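Local atomic coordinates of GDSL-like Lipase/Acylhydrolase family protein (Neisseria meningitidis, PDB entry 4K7J), a protein that removes O-linked acetyl groups from peptidoglycan, as an esterase of the SGNH family that works through a catalytic triad. Residues L43-T53 and E203-V211; L126-L137 and P186-I197. All coordinates share one frame; numbering follows the deposited sequence.

Overall arrangement
From the N terminus, the chain runs through helix 38-47 into strand 53-60 of the central alpha/beta sheet, then passes helices 62-65 and 68-81 and builds two antiparallel sheets before coming back. Residues 203-211 close that excursion in contact 1, setting strand 208-215 beside strand 53-60 at the edge of the central sheet. Contact 2 is nested inside this loop: 186-197 folds back on 126-137. Strand 195-203 begins in contact 2 and delivers the chain to contact 1, where strand 208-215 follows. The two do not touch; their centres lie about 30 Å apart. Contact 1 thus marks the return to the hydrolase sheet, while contact 2 pairs neighbouring strands in each of the two antiparallel sheets.

Contact 1. Residues L43-T53 and E203-V211; sequences LQSVAQGSGET and ENPAGGITV
T53 and G208 meet in a parallel beta bridge where strand 208-215 joins strand 53-60, at the edge of the central alpha/beta sheet of this SGNH hydrolase. Just before the bridge, G208 N donates to E52 O at 2.9 Å (N-H...O angle 156°), and beyond it the backbone of F54 bonds to G208. Between these bonds the CA-H of T53 points at G208 O, with 3.3 Å from CA to O.

T53 has the most surface buried here, and both its branches are used. At chi1 -66° its methyl swings opposite the backbone N and reaches E203, so that T53 CG2 lies 3.8 Å from E203 OE2; the same methyl packs against T210 CG2. The T53-E203 approach is a van der Waals touch; E203 OE2 has its salt bridge with R55. On the other branch, T53 OG1 rests 3.6 Å from G207 CA. Having no side chain, G207 can sit flush against the other segment, its CA 3.3 Å from G51 O.

On the opposite face of the strand, I209 starts out away from helix 38-47, but its chain bends at chi2 (-58°) and brings CD1 to 3.7 Å from L43 CD2, the two side chains crossing at about a right angle. V46 CG1 lies over G208 CA, and W81 of helix 68-81 touches both L43 and I209. A Schellman motif at G49 ends the helix. Against G51, N204-G207 form a type I turn, and within it an Asx turn in which A206 N donates to N204 OD1 at 2.8 Å, from above the amide plane.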
ATOM      1  N   LEU A  43      -3.572  -7.093 -17.136  1.00 26.61           N
ATOM      2  CA  LEU A  43      -3.939  -5.674 -17.242  1.00 22.06           C
ATOM      3  C   LEU A  43      -4.552  -5.360 -18.598  1.00 26.72           C
ATOM      4  O   LEU A  43      -5.605  -4.719 -18.671  1.00 30.81           O
ATOM      5  CB  LEU A  43      -2.738  -4.755 -17.003  1.00 24.58           C
ATOM      6  CG  LEU A  43      -2.974  -3.506 -16.140  1.00 30.89           C
ATOM      7  CD1 LEU A  43      -2.018  -2.410 -16.530  1.00 26.30           C
ATOM      8  CD2 LEU A  43      -4.412  -2.992 -16.161  1.00 24.64           C
ATOM      9  N   GLN A  44      -3.899  -5.814 -19.670  1.00 26.75           N
ATOM     10  CA  GLN A  44      -4.411  -5.591 -21.022  1.00 28.26           C
ATOM     11  C   GLN A  44      -5.836  -6.128 -21.202  1.00 35.79           C
ATOM     12  O   GLN A  44      -6.698  -5.443 -21.751  1.00 36.41           O
ATOM     13  CB  GLN A  44      -3.478  -6.201 -22.081  1.00 34.24           C
ATOM     14  CG  GLN A  44      -2.055  -5.623 -22.112  1.00 37.56           C
ATOM     15  CD  GLN A  44      -1.949  -4.268 -22.807  1.00 47.30           C
ATOM     16  OE1 GLN A  44      -2.949  -3.577 -23.029  1.00 52.65           O
ATOM     17  NE2 GLN A  44      -0.725  -3.885 -23.158  1.00 45.44           N
ATOM     18  N   SER A  45      -6.099  -7.344 -20.735  1.00 31.74           N
ATOM     19  CA  SER A  45      -7.443  -7.896 -20.893  1.00 30.72           C
ATOM     20  C   SER A  45      -8.467  -7.128 -20.065  1.00 35.15           C
ATOM     21  O   SER A  45      -9.593  -6.940 -20.514  1.00 37.64           O
ATOM     22  CB  SER A  45      -7.497  -9.402 -20.622  1.00 29.58           C
ATOM     23  OG  SER A  45      -6.841  -9.738 -19.417  1.00 45.74           O
ATOM     24  N   VAL A  46      -8.081  -6.675 -18.872  1.00 36.11           N
ATOM     25  CA  VAL A  46      -8.943  -5.771 -18.107  1.00 36.81           C
ATOM     26  C   VAL A  46      -9.199  -4.516 -18.931  1.00 39.60           C
ATOM     27  O   VAL A  46     -10.341  -4.064 -19.050  1.00 41.28           O
ATOM     28  CB  VAL A  46      -8.332  -5.360 -16.748  1.00 34.45           C
ATOM     29  CG1 VAL A  46      -9.127  -4.217 -16.140  1.00 32.02           C
ATOM     30  CG2 VAL A  46      -8.306  -6.536 -15.789  1.00 36.66           C
ATOM     31  N   ALA A  47      -8.127  -3.976 -19.514  1.00 29.81           N
ATOM     32  CA  ALA A  47      -8.207  -2.794 -20.368  1.00 43.92           C
ATOM     33  C   ALA A  47      -9.234  -2.966 -21.480  1.00 44.07           C
ATOM     34  O   ALA A  47      -9.898  -2.007 -21.868  1.00 42.41           O
ATOM     35  CB  ALA A  47      -6.836  -2.458 -20.961  1.00 37.43           C
ATOM     36  N   GLN A  48      -9.367  -4.195 -21.973  1.00 45.37           N
ATOM     37  CA  GLN A  48     -10.304  -4.503 -23.050  1.00 40.30           C
ATOM     38  C   GLN A  48     -11.647  -5.019 -22.540  1.00 42.26           C
ATOM     39  O   GLN A  48     -12.439  -5.551 -23.313  1.00 39.70           O
ATOM     40  CB  GLN A  48      -9.698  -5.514 -24.022  1.00 33.64           C
ATOM     41  N   GLY A  49     -11.895  -4.871 -21.241  1.00 41.88           N
ATOM     42  CA  GLY A  49     -13.185  -5.213 -20.664  1.00 40.92           C
ATOM     43  C   GLY A  49     -13.396  -6.678 -20.312  1.00 41.14           C
ATOM     44  O   GLY A  49     -14.464  -7.226 -20.553  1.00 35.40           O
ATOM     45  N   SER A  50     -12.388  -7.315 -19.724  1.00 42.67           N
ATOM     46  CA  SER A  50     -12.507  -8.720 -19.335  1.00 32.65           C
ATOM     47  C   SER A  50     -13.396  -8.934 -18.107  1.00 37.44           C
ATOM     48  O   SER A  50     -13.946 -10.016 -17.914  1.00 40.93           O
ATOM     49  CB  SER A  50     -11.122  -9.330 -19.099  1.00 38.00           C
ATOM     50  OG  SER A  50     -10.511  -8.800 -17.931  1.00 43.55           O
ATOM     51  N   GLY A  51     -13.536  -7.907 -17.273  1.00 37.31           N
ATOM     52  CA  GLY A  51     -14.322  -8.031 -16.057  1.00 34.38           C
ATOM     53  C   GLY A  51     -13.501  -8.516 -14.869  1.00 29.15           C
ATOM     54  O   GLY A  51     -13.991  -8.584 -13.745  1.00 27.92           O
ATOM     55  N   GLU A  52     -12.242  -8.862 -15.107  1.00 30.48           N
ATOM     56  CA  GLU A  52     -11.369  -9.250 -14.009  1.00 30.60           C
ATOM     57  C   GLU A  52     -11.013  -8.036 -13.141  1.00 34.09           C
ATOM     58  O   GLU A  52     -11.256  -6.888 -13.532  1.00 30.68           O
ATOM     59  CB  GLU A  52     -10.102  -9.905 -14.544  1.00 32.50           C
ATOM     60  CG  GLU A  52     -10.326 -11.254 -15.194  1.00 36.08           C
ATOM     61  CD  GLU A  52      -9.064 -11.774 -15.846  1.00 46.43           C
ATOM     62  OE1 GLU A  52      -8.668 -11.211 -16.889  1.00 53.12           O
ATOM     63  OE2 GLU A  52      -8.458 -12.728 -15.310  1.00 45.60           O
ATOM     64  N   THR A  53     -10.464  -8.287 -11.955  1.00 32.33           N
ATOM     65  CA  THR A  53      -9.988  -7.196 -11.111  1.00 27.05           C
ATOM     66  C   THR A  53      -8.468  -7.192 -11.076  1.00 27.31           C
ATOM     67  O   THR A  53      -7.849  -8.179 -10.679  1.00 26.37           O
ATOM     68  CB  THR A  53     -10.516  -7.297  -9.668  1.00 31.26           C
ATOM     69  OG1 THR A  53     -11.936  -7.119  -9.662  1.00 31.19           O
ATOM     70  CG2 THR A  53      -9.878  -6.213  -8.782  1.00 23.76           C
ATOM     71  N   GLU A 203     -14.491  -4.897  -3.149  1.00 19.74           N
ATOM     72  CA  GLU A 203     -14.300  -4.925  -4.600  1.00 26.33           C
ATOM     73  C   GLU A 203     -15.633  -4.923  -5.351  1.00 34.13           C
ATOM     74  O   GLU A 203     -16.595  -5.575  -4.944  1.00 30.35           O
ATOM     75  CB  GLU A 203     -13.510  -6.177  -5.023  1.00 22.87           C
ATOM     76  CG  GLU A 203     -12.027  -6.123  -4.762  1.00 25.95           C
ATOM     77  CD  GLU A 203     -11.301  -7.374  -5.222  1.00 29.06           C
ATOM     78  OE1 GLU A 203     -11.970  -8.355  -5.628  1.00 36.43           O
ATOM     79  OE2 GLU A 203     -10.052  -7.378  -5.176  1.00 33.02           O
ATOM     80  N   ASN A 204     -15.672  -4.198  -6.460  1.00 30.58           N
ATOM     81  CA  ASN A 204     -16.843  -4.163  -7.326  1.00 31.92           C
ATOM     82  C   ASN A 204     -16.805  -5.372  -8.269  1.00 30.42           C
ATOM     83  O   ASN A 204     -15.803  -5.612  -8.943  1.00 31.26           O
ATOM     84  CB  ASN A 204     -16.885  -2.806  -8.059  1.00 33.90           C
ATOM     85  CG  ASN A 204     -17.532  -2.871  -9.438  1.00 44.40           C
ATOM     86  OD1 ASN A 204     -18.501  -3.604  -9.679  1.00 42.89           O
ATOM     87  ND2 ASN A 204     -17.002  -2.065 -10.354  1.00 34.15           N
ATOM     88  N   PRO A 205     -17.897  -6.154  -8.296  1.00 38.23           N
ATOM     89  CA  PRO A 205     -18.028  -7.394  -9.079  1.00 37.95           C
ATOM     90  C   PRO A 205     -17.838  -7.218 -10.592  1.00 37.02           C
ATOM     91  O   PRO A 205     -17.487  -8.184 -11.272  1.00 35.95           O
ATOM     92  CB  PRO A 205     -19.466  -7.838  -8.786  1.00 41.80           C
ATOM     93  CG  PRO A 205     -20.174  -6.584  -8.353  1.00 37.16           C
ATOM     94  CD  PRO A 205     -19.144  -5.823  -7.582  1.00 37.79           C
ATOM     95  N   ALA A 206     -18.056  -6.010 -11.109  1.00 31.25           N
ATOM     96  CA  ALA A 206     -17.818  -5.737 -12.533  1.00 37.71           C
ATOM     97  C   ALA A 206     -16.331  -5.669 -12.920  1.00 35.45           C
ATOM     98  O   ALA A 206     -15.996  -5.605 -14.104  1.00 34.91           O
ATOM     99  CB  ALA A 206     -18.541  -4.459 -12.972  1.00 26.13           C
ATOM    100  N   GLY A 207     -15.443  -5.675 -11.929  1.00 32.08           N
ATOM    101  CA  GLY A 207     -14.010  -5.677 -12.198  1.00 32.08           C
ATOM    102  C   GLY A 207     -13.418  -4.297 -12.452  1.00 27.26           C
ATOM    103  O   GLY A 207     -14.116  -3.292 -12.366  1.00 24.14           O
ATOM    104  N   GLY A 208     -12.120  -4.251 -12.758  1.00 31.87           N
ATOM    105  CA  GLY A 208     -11.420  -2.990 -12.961  1.00 24.23           C
ATOM    106  C   GLY A 208     -10.142  -2.940 -12.141  1.00 22.44           C
ATOM    107  O   GLY A 208      -9.604  -3.982 -11.782  1.00 26.54           O
ATOM    108  N   ILE A 209      -9.666  -1.735 -11.832  1.00 26.16           N
ATOM    109  CA  ILE A 209      -8.441  -1.572 -11.046  1.00 20.41           C
ATOM    110  C   ILE A 209      -8.796  -1.289  -9.587  1.00 22.35           C
ATOM    111  O   ILE A 209      -9.758  -0.572  -9.322  1.00 20.42           O
ATOM    112  CB  ILE A 209      -7.644  -0.342 -11.532  1.00 27.30           C
ATOM    113  CG1 ILE A 209      -7.390  -0.414 -13.036  1.00 29.72           C
ATOM    114  CG2 ILE A 209      -6.341  -0.174 -10.743  1.00 24.00           C
ATOM    115  CD1 ILE A 209      -6.643  -1.655 -13.474  1.00 30.30           C
ATOM    116  N   THR A 210      -8.022  -1.823  -8.640  1.00 18.12           N
ATOM    117  CA  THR A 210      -8.067  -1.280  -7.287  1.00 17.25           C
ATOM    118  C   THR A 210      -6.666  -0.854  -6.913  1.00 17.48           C
ATOM    119  O   THR A 210      -5.686  -1.432  -7.385  1.00 15.23           O
ATOM    120  CB  THR A 210      -8.590  -2.280  -6.227  1.00 14.74           C
ATOM    121  OG1 THR A 210      -7.744  -3.435  -6.186  1.00 15.17           O
ATOM    122  CG2 THR A 210     -10.035  -2.707  -6.537  1.00 15.32           C
ATOM    123  N   VAL A 211      -6.578   0.163  -6.068  1.00 22.02           N
ATOM    124  CA  VAL A 211      -5.299   0.575  -5.503  1.00 20.72           C
ATOM    125  C   VAL A 211      -5.419   0.600  -3.982  1.00 19.21           C
ATOM    126  O   VAL A 211      -6.189   1.375  -3.419  1.00 18.73           O
ATOM    127  CB  VAL A 211      -4.857   1.949  -6.024  1.00 19.40           C
ATOM    128  CG1 VAL A 211      -3.573   2.379  -5.320  1.00 18.36           C
ATOM    129  CG2 VAL A 211      -4.655   1.913  -7.552  1.00 17.39           C
TER

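Contact 2. Residues L126-L137 and P186-I197; sequences LAHTGSGGSMTL and PLTIHTEMPWDI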
ATOM      1  N   LEU A 126      -3.987  -3.605  12.975  1.00 12.55           N
ATOM      2  CA  LEU A 126      -5.158  -4.377  13.371  1.00 17.35           C
ATOM      3  C   LEU A 126      -6.084  -3.496  14.194  1.00 17.70           C
ATOM      4  O   LEU A 126      -5.676  -2.428  14.666  1.00 14.88           O
ATOM      5  CB  LEU A 126      -4.760  -5.650  14.139  1.00 12.28           C
ATOM      6  CG  LEU A 126      -4.014  -5.537  15.476  1.00 16.97           C
ATOM      7  CD1 LEU A 126      -4.958  -5.278  16.651  1.00 17.18           C
ATOM      8  CD2 LEU A 126      -3.168  -6.783  15.754  1.00 12.99           C
ATOM      9  N   ALA A 127      -7.331  -3.926  14.362  1.00 12.81           N
ATOM     10  CA  ALA A 127      -8.240  -3.212  15.263  1.00 13.17           C
ATOM     11  C   ALA A 127      -8.891  -4.185  16.248  1.00 18.72           C
ATOM     12  O   ALA A 127      -9.339  -5.255  15.848  1.00 14.03           O
ATOM     13  CB  ALA A 127      -9.279  -2.460  14.483  1.00 11.21           C
ATOM     14  N   HIS A 128      -8.920  -3.830  17.531  1.00 13.15           N
ATOM     15  CA  HIS A 128      -9.623  -4.643  18.524  1.00 16.21           C
ATOM     16  C   HIS A 128     -11.094  -4.230  18.487  1.00 13.09           C
ATOM     17  O   HIS A 128     -11.402  -3.056  18.687  1.00 15.50           O
ATOM     18  CB  HIS A 128      -9.079  -4.378  19.939  1.00 15.79           C
ATOM     19  CG  HIS A 128      -7.609  -4.618  20.088  1.00 20.88           C
ATOM     20  ND1 HIS A 128      -7.026  -5.846  19.848  1.00 18.28           N
ATOM     21  CD2 HIS A 128      -6.606  -3.796  20.490  1.00 24.49           C
ATOM     22  CE1 HIS A 128      -5.727  -5.765  20.081  1.00 18.38           C
ATOM     23  NE2 HIS A 128      -5.447  -4.535  20.475  1.00 20.17           N
ATOM     24  N   THR A 129     -11.998  -5.169  18.234  1.00 14.46           N
ATOM     25  CA  THR A 129     -13.410  -4.824  18.076  1.00 12.23           C
ATOM     26  C   THR A 129     -14.116  -4.713  19.434  1.00 17.62           C
ATOM     27  O   THR A 129     -15.032  -3.908  19.601  1.00 17.06           O
ATOM     28  CB  THR A 129     -14.201  -5.864  17.223  1.00 17.53           C
ATOM     29  OG1 THR A 129     -14.306  -7.110  17.940  1.00 15.54           O
ATOM     30  CG2 THR A 129     -13.549  -6.093  15.866  1.00 15.64           C
ATOM     31  N   GLY A 130     -13.700  -5.538  20.387  1.00 15.51           N
ATOM     32  CA  GLY A 130     -14.350  -5.601  21.681  1.00 17.58           C
ATOM     33  C   GLY A 130     -15.642  -6.394  21.548  1.00 19.49           C
ATOM     34  O   GLY A 130     -16.063  -6.722  20.440  1.00 18.32           O
ATOM     35  N   SER A 131     -16.278  -6.706  22.668  1.00 16.72           N
ATOM     36  CA  SER A 131     -17.612  -7.297  22.615  1.00 19.59           C
ATOM     37  C   SER A 131     -18.595  -6.168  22.347  1.00 19.77           C
ATOM     38  O   SER A 131     -18.310  -5.016  22.651  1.00 17.83           O
ATOM     39  CB  SER A 131     -17.937  -8.005  23.930  1.00 16.35           C
ATOM     40  OG  SER A 131     -17.787  -7.120  25.029  1.00 14.93           O
ATOM     41  N   GLY A 132     -19.748  -6.483  21.771  1.00 19.95           N
ATOM     42  CA  GLY A 132     -20.700  -5.447  21.418  1.00 13.15           C
ATOM     43  C   GLY A 132     -20.074  -4.440  20.461  1.00 20.66           C
ATOM     44  O   GLY A 132     -20.446  -3.261  20.458  1.00 16.98           O
ATOM     45  N   GLY A 133     -19.125  -4.916  19.647  1.00 19.82           N
ATOM     46  CA  GLY A 133     -18.391  -4.070  18.713  1.00 14.22           C
ATOM     47  C   GLY A 133     -19.142  -3.705  17.451  1.00 16.68           C
ATOM     48  O   GLY A 133     -19.956  -4.485  16.947  1.00 18.86           O
ATOM     49  N   SER A 134     -18.867  -2.518  16.921  1.00 18.36           N
ATOM     50  CA  SER A 134     -19.568  -2.046  15.736  1.00 14.50           C
ATOM     51  C   SER A 134     -18.682  -1.150  14.862  1.00 18.85           C
ATOM     52  O   SER A 134     -17.950  -0.306  15.372  1.00 17.14           O
ATOM     53  CB  SER A 134     -20.829  -1.282  16.150  1.00 15.68           C
ATOM     54  OG  SER A 134     -21.536  -0.825  15.009  1.00 21.97           O
ATOM     55  N   MET A 135     -18.743  -1.343  13.549  1.00 18.14           N
ATOM     56  CA  MET A 135     -18.008  -0.497  12.610  1.00 17.80           C
ATOM     57  C   MET A 135     -18.799  -0.350  11.324  1.00 19.09           C
ATOM     58  O   MET A 135     -19.249  -1.338  10.745  1.00 20.89           O
ATOM     59  CB  MET A 135     -16.616  -1.065  12.301  1.00 14.31           C
ATOM     60  CG  MET A 135     -15.814  -0.230  11.294  1.00 17.57           C
ATOM     61  SD  MET A 135     -15.511   1.466  11.870  1.00 17.73           S
ATOM     62  CE  MET A 135     -14.498   1.157  13.321  1.00 16.06           C
ATOM     63  N   THR A 136     -18.978   0.888  10.885  1.00 15.28           N
ATOM     64  CA  THR A 136     -19.623   1.141   9.607  1.00 18.29           C
ATOM     65  C   THR A 136     -18.637   1.830   8.657  1.00 25.64           C
ATOM     66  O   THR A 136     -18.016   2.837   9.006  1.00 23.55           O
ATOM     67  CB  THR A 136     -20.899   2.002   9.781  1.00 24.83           C
ATOM     68  OG1 THR A 136     -21.786   1.357  10.704  1.00 25.18           O
ATOM     69  CG2 THR A 136     -21.616   2.178   8.453  1.00 16.66           C
ATOM     70  N   LEU A 137     -18.486   1.279   7.461  1.00 22.22           N
ATOM     71  CA  LEU A 137     -17.626   1.896   6.465  1.00 19.39           C
ATOM     72  C   LEU A 137     -18.485   2.479   5.366  1.00 23.85           C
ATOM     73  O   LEU A 137     -19.325   1.783   4.771  1.00 18.74           O
ATOM     74  CB  LEU A 137     -16.634   0.890   5.881  1.00 21.08           C
ATOM     75  CG  LEU A 137     -15.643   0.250   6.855  1.00 21.98           C
ATOM     76  CD1 LEU A 137     -16.195  -1.053   7.381  1.00 25.25           C
ATOM     77  CD2 LEU A 137     -14.329   0.008   6.137  1.00 24.84           C
ATOM     78  N   PRO A 186     -23.212   1.440   2.371  1.00 28.11           N
ATOM     79  CA  PRO A 186     -22.397   1.350   3.590  1.00 23.71           C
ATOM     80  C   PRO A 186     -22.351  -0.053   4.174  1.00 25.18           C
ATOM     81  O   PRO A 186     -23.315  -0.805   4.080  1.00 25.89           O
ATOM     82  CB  PRO A 186     -23.111   2.292   4.568  1.00 23.91           C
ATOM     83  CG  PRO A 186     -23.905   3.211   3.706  1.00 28.54           C
ATOM     84  CD  PRO A 186     -24.339   2.374   2.541  1.00 27.38           C
ATOM     85  N   LEU A 187     -21.215  -0.388   4.769  1.00 20.62           N
ATOM     86  CA  LEU A 187     -20.946  -1.727   5.243  1.00 26.00           C
ATOM     87  C   LEU A 187     -20.890  -1.672   6.756  1.00 19.66           C
ATOM     88  O   LEU A 187     -20.075  -0.944   7.304  1.00 21.11           O
ATOM     89  CB  LEU A 187     -19.581  -2.177   4.715  1.00 21.10           C
ATOM     90  CG  LEU A 187     -19.104  -3.591   4.999  1.00 25.40           C
ATOM     91  CD1 LEU A 187     -20.098  -4.521   4.388  1.00 30.65           C
ATOM     92  CD2 LEU A 187     -17.734  -3.825   4.375  1.00 30.18           C
ATOM     93  N   THR A 188     -21.741  -2.440   7.425  1.00 22.06           N
ATOM     94  CA  THR A 188     -21.771  -2.446   8.888  1.00 19.89           C
ATOM     95  C   THR A 188     -21.407  -3.820   9.426  1.00 18.83           C
ATOM     96  O   THR A 188     -22.014  -4.816   9.062  1.00 19.07           O
ATOM     97  CB  THR A 188     -23.140  -2.003   9.423  1.00 23.40           C
ATOM     98  OG1 THR A 188     -23.367  -0.644   9.037  1.00 20.88           O
ATOM     99  CG2 THR A 188     -23.187  -2.095  10.947  1.00 18.42           C
ATOM    100  N   ILE A 189     -20.394  -3.854  10.285  1.00 14.84           N
ATOM    101  CA  ILE A 189     -19.879  -5.093  10.831  1.00 18.43           C
ATOM    102  C   ILE A 189     -20.047  -5.087  12.343  1.00 22.94           C
ATOM    103  O   ILE A 189     -19.598  -4.156  13.025  1.00 15.55           O
ATOM    104  CB  ILE A 189     -18.385  -5.269  10.480  1.00 16.82           C
ATOM    105  CG1 ILE A 189     -18.198  -5.195   8.961  1.00 20.21           C
ATOM    106  CG2 ILE A 189     -17.852  -6.585  11.029  1.00 13.61           C
ATOM    107  CD1 ILE A 189     -16.756  -5.018   8.536  1.00 22.22           C
ATOM    108  N   HIS A 190     -20.702  -6.128  12.850  1.00 19.06           N
ATOM    109  CA  HIS A 190     -21.049  -6.233  14.268  1.00 19.98           C
ATOM    110  C   HIS A 190     -20.338  -7.430  14.872  1.00 15.88           C
ATOM    111  O   HIS A 190     -20.345  -8.516  14.291  1.00 20.98           O
ATOM    112  CB  HIS A 190     -22.573  -6.428  14.426  1.00 18.14           C
ATOM    113  CG  HIS A 190     -23.375  -5.180  14.212  1.00 20.79           C
ATOM    114  ND1 HIS A 190     -24.726  -5.198  13.927  1.00 21.81           N
ATOM    115  CD2 HIS A 190     -23.019  -3.872  14.255  1.00 21.98           C
ATOM    116  CE1 HIS A 190     -25.165  -3.958  13.805  1.00 22.19           C
ATOM    117  NE2 HIS A 190     -24.148  -3.135  13.994  1.00 20.27           N
ATOM    118  N   THR A 191     -19.728  -7.245  16.035  1.00 14.71           N
ATOM    119  CA  THR A 191     -19.047  -8.353  16.708  1.00 16.59           C
ATOM    120  C   THR A 191     -19.589  -8.545  18.113  1.00 21.14           C
ATOM    121  O   THR A 191     -19.357  -7.720  18.999  1.00 18.50           O
ATOM    122  CB  THR A 191     -17.514  -8.150  16.771  1.00 14.45           C
ATOM    123  OG1 THR A 191     -17.214  -6.911  17.424  1.00 19.43           O
ATOM    124  CG2 THR A 191     -16.921  -8.111  15.371  1.00 16.57           C
ATOM    125  N   GLU A 192     -20.320  -9.636  18.313  1.00 20.56           N
ATOM    126  CA  GLU A 192     -20.853  -9.940  19.631  1.00 19.15           C
ATOM    127  C   GLU A 192     -19.708 -10.149  20.616  1.00 18.88           C
ATOM    128  O   GLU A 192     -19.693  -9.544  21.675  1.00 20.27           O
ATOM    129  CB  GLU A 192     -21.778 -11.160  19.580  1.00 16.61           C
ATOM    130  CG  GLU A 192     -22.046 -11.818  20.937  1.00 18.91           C
ATOM    131  CD  GLU A 192     -22.945 -10.998  21.859  1.00 22.17           C
ATOM    132  OE1 GLU A 192     -23.362  -9.874  21.490  1.00 18.74           O
ATOM    133  OE2 GLU A 192     -23.232 -11.492  22.968  1.00 20.91           O
ATOM    134  N   MET A 193     -18.757 -11.004  20.250  1.00 18.26           N
ATOM    135  CA  MET A 193     -17.554 -11.238  21.042  1.00 23.05           C
ATOM    136  C   MET A 193     -16.317 -10.635  20.345  1.00 19.86           C
ATOM    137  O   MET A 193     -16.383 -10.285  19.165  1.00 19.24           O
ATOM    138  CB  MET A 193     -17.389 -12.739  21.316  1.00 21.70           C
ATOM    139  CG  MET A 193     -18.312 -13.280  22.432  1.00 23.89           C
ATOM    140  SD  MET A 193     -17.977 -12.633  24.095  1.00 41.42           S
ATOM    141  CE  MET A 193     -19.270 -11.415  24.251  1.00 25.11           C
ATOM    142  N   PRO A 194     -15.192 -10.497  21.074  1.00 20.05           N
ATOM    143  CA  PRO A 194     -14.047  -9.777  20.498  1.00 19.74           C
ATOM    144  C   PRO A 194     -13.330 -10.491  19.359  1.00 16.33           C
ATOM    145  O   PRO A 194     -13.111 -11.703  19.418  1.00 15.24           O
ATOM    146  CB  PRO A 194     -13.079  -9.652  21.683  1.00 16.89           C
ATOM    147  CG  PRO A 194     -13.965  -9.754  22.905  1.00 20.46           C
ATOM    148  CD  PRO A 194     -14.999 -10.761  22.516  1.00 20.47           C
ATOM    149  N   TRP A 195     -12.931  -9.704  18.362  1.00 16.29           N
ATOM    150  CA  TRP A 195     -12.060 -10.146  17.285  1.00 18.00           C
ATOM    151  C   TRP A 195     -10.930  -9.136  17.113  1.00 16.70           C
ATOM    152  O   TRP A 195     -11.064  -7.977  17.508  1.00 12.36           O
ATOM    153  CB  TRP A 195     -12.806 -10.102  15.958  1.00 13.94           C
ATOM    154  CG  TRP A 195     -13.892 -11.086  15.727  1.00 20.05           C
ATOM    155  CD1 TRP A 195     -15.131 -11.107  16.308  1.00 14.09           C
ATOM    156  CD2 TRP A 195     -13.875 -12.153  14.775  1.00 16.52           C
ATOM    157  NE1 TRP A 195     -15.869 -12.153  15.801  1.00 18.84           N
ATOM    158  CE2 TRP A 195     -15.125 -12.801  14.848  1.00 20.65           C
ATOM    159  CE3 TRP A 195     -12.919 -12.628  13.867  1.00 14.32           C
ATOM    160  CZ2 TRP A 195     -15.440 -13.907  14.051  1.00 15.59           C
ATOM    161  CZ3 TRP A 195     -13.229 -13.725  13.084  1.00 12.36           C
ATOM    162  CH2 TRP A 195     -14.484 -14.348  13.177  1.00 17.15           C
ATOM    163  N   ASP A 196      -9.854  -9.552  16.447  1.00 14.69           N
ATOM    164  CA  ASP A 196      -8.944  -8.591  15.821  1.00 12.58           C
ATOM    165  C   ASP A 196      -9.201  -8.592  14.328  1.00 12.06           C
ATOM    166  O   ASP A 196      -9.360  -9.650  13.729  1.00 13.57           O
ATOM    167  CB  ASP A 196      -7.478  -8.933  16.108  1.00 17.85           C
ATOM    168  CG  ASP A 196      -7.087  -8.649  17.552  1.00 19.86           C
ATOM    169  OD1 ASP A 196      -7.849  -7.946  18.250  1.00 19.93           O
ATOM    170  OD2 ASP A 196      -6.019  -9.124  17.981  1.00 26.68           O
ATOM    171  N   ILE A 197      -9.253  -7.411  13.730  1.00 12.80           N
ATOM    172  CA  ILE A 197      -9.540  -7.281  12.292  1.00 12.85           C
ATOM    173  C   ILE A 197      -8.380  -6.540  11.613  1.00 16.97           C
ATOM    174  O   ILE A 197      -7.859  -5.563  12.157  1.00 13.43           O
ATOM    175  CB  ILE A 197     -10.851  -6.477  12.047  1.00 12.51           C
ATOM    176  CG1 ILE A 197     -12.032  -7.079  12.815  1.00 13.17           C
ATOM    177  CG2 ILE A 197     -11.172  -6.377  10.557  1.00 11.98           C
ATOM    178  CD1 ILE A 197     -12.471  -8.463  12.340  1.00 11.39           C
TER
HETATM  179  O   HOH W   1     -11.351  -6.922  20.508  1.00 19.45           O
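H128 and D196 lie side by side and point the same way, a non-hydrogen-bonded pair of strands 125-128 and 195-203. H128 ND1 donates to D196 OD1 at 2.8 Å, meeting the oxygen from above the carboxylate plane, with ring and carboxylate turned 55° apart. L126 CD1 covers one face of the imidazole, near its rim.

At T129 a chi1 of 68° tucks OG1 between the backbone N and carbonyl carbon, where W195 N donates to it at 3.0 Å (N-H...O angle 162°). T129 OG1 is also hydrogen-bonded to T191 OG1 at 3.0 Å, so one hydroxyl joins both strands of 186-197. The T129 and I197 side chains cross at about a right angle, T129 CG2 3.5 Å from I197 CG1. Where 129-132 turns back into strand 133-139, G132 and G133 both face T191 in a G1 beta bulge.

Further along, T136 and T188 share an OG1-OG1 hydrogen bond of 3.0 Å, and S134 OG lies in the plane of the H190 ring, 3.5 Å from CD2. On the face of L137, L187 and I189 the contacts are apolar: L137 CD1 meets I189 CD1 at 4.2 Å, with L187 CD2 nearby, while the end of M135 leads off towards W108 and H104.

Each segment thus passes from one antiparallel sheet to the other, consistent with a galactose-binding-like beta fold. Strands 102-106 and 161-164 flank 133-139/187-191, while 109-112 and 147-155 flank 125-128/195-203.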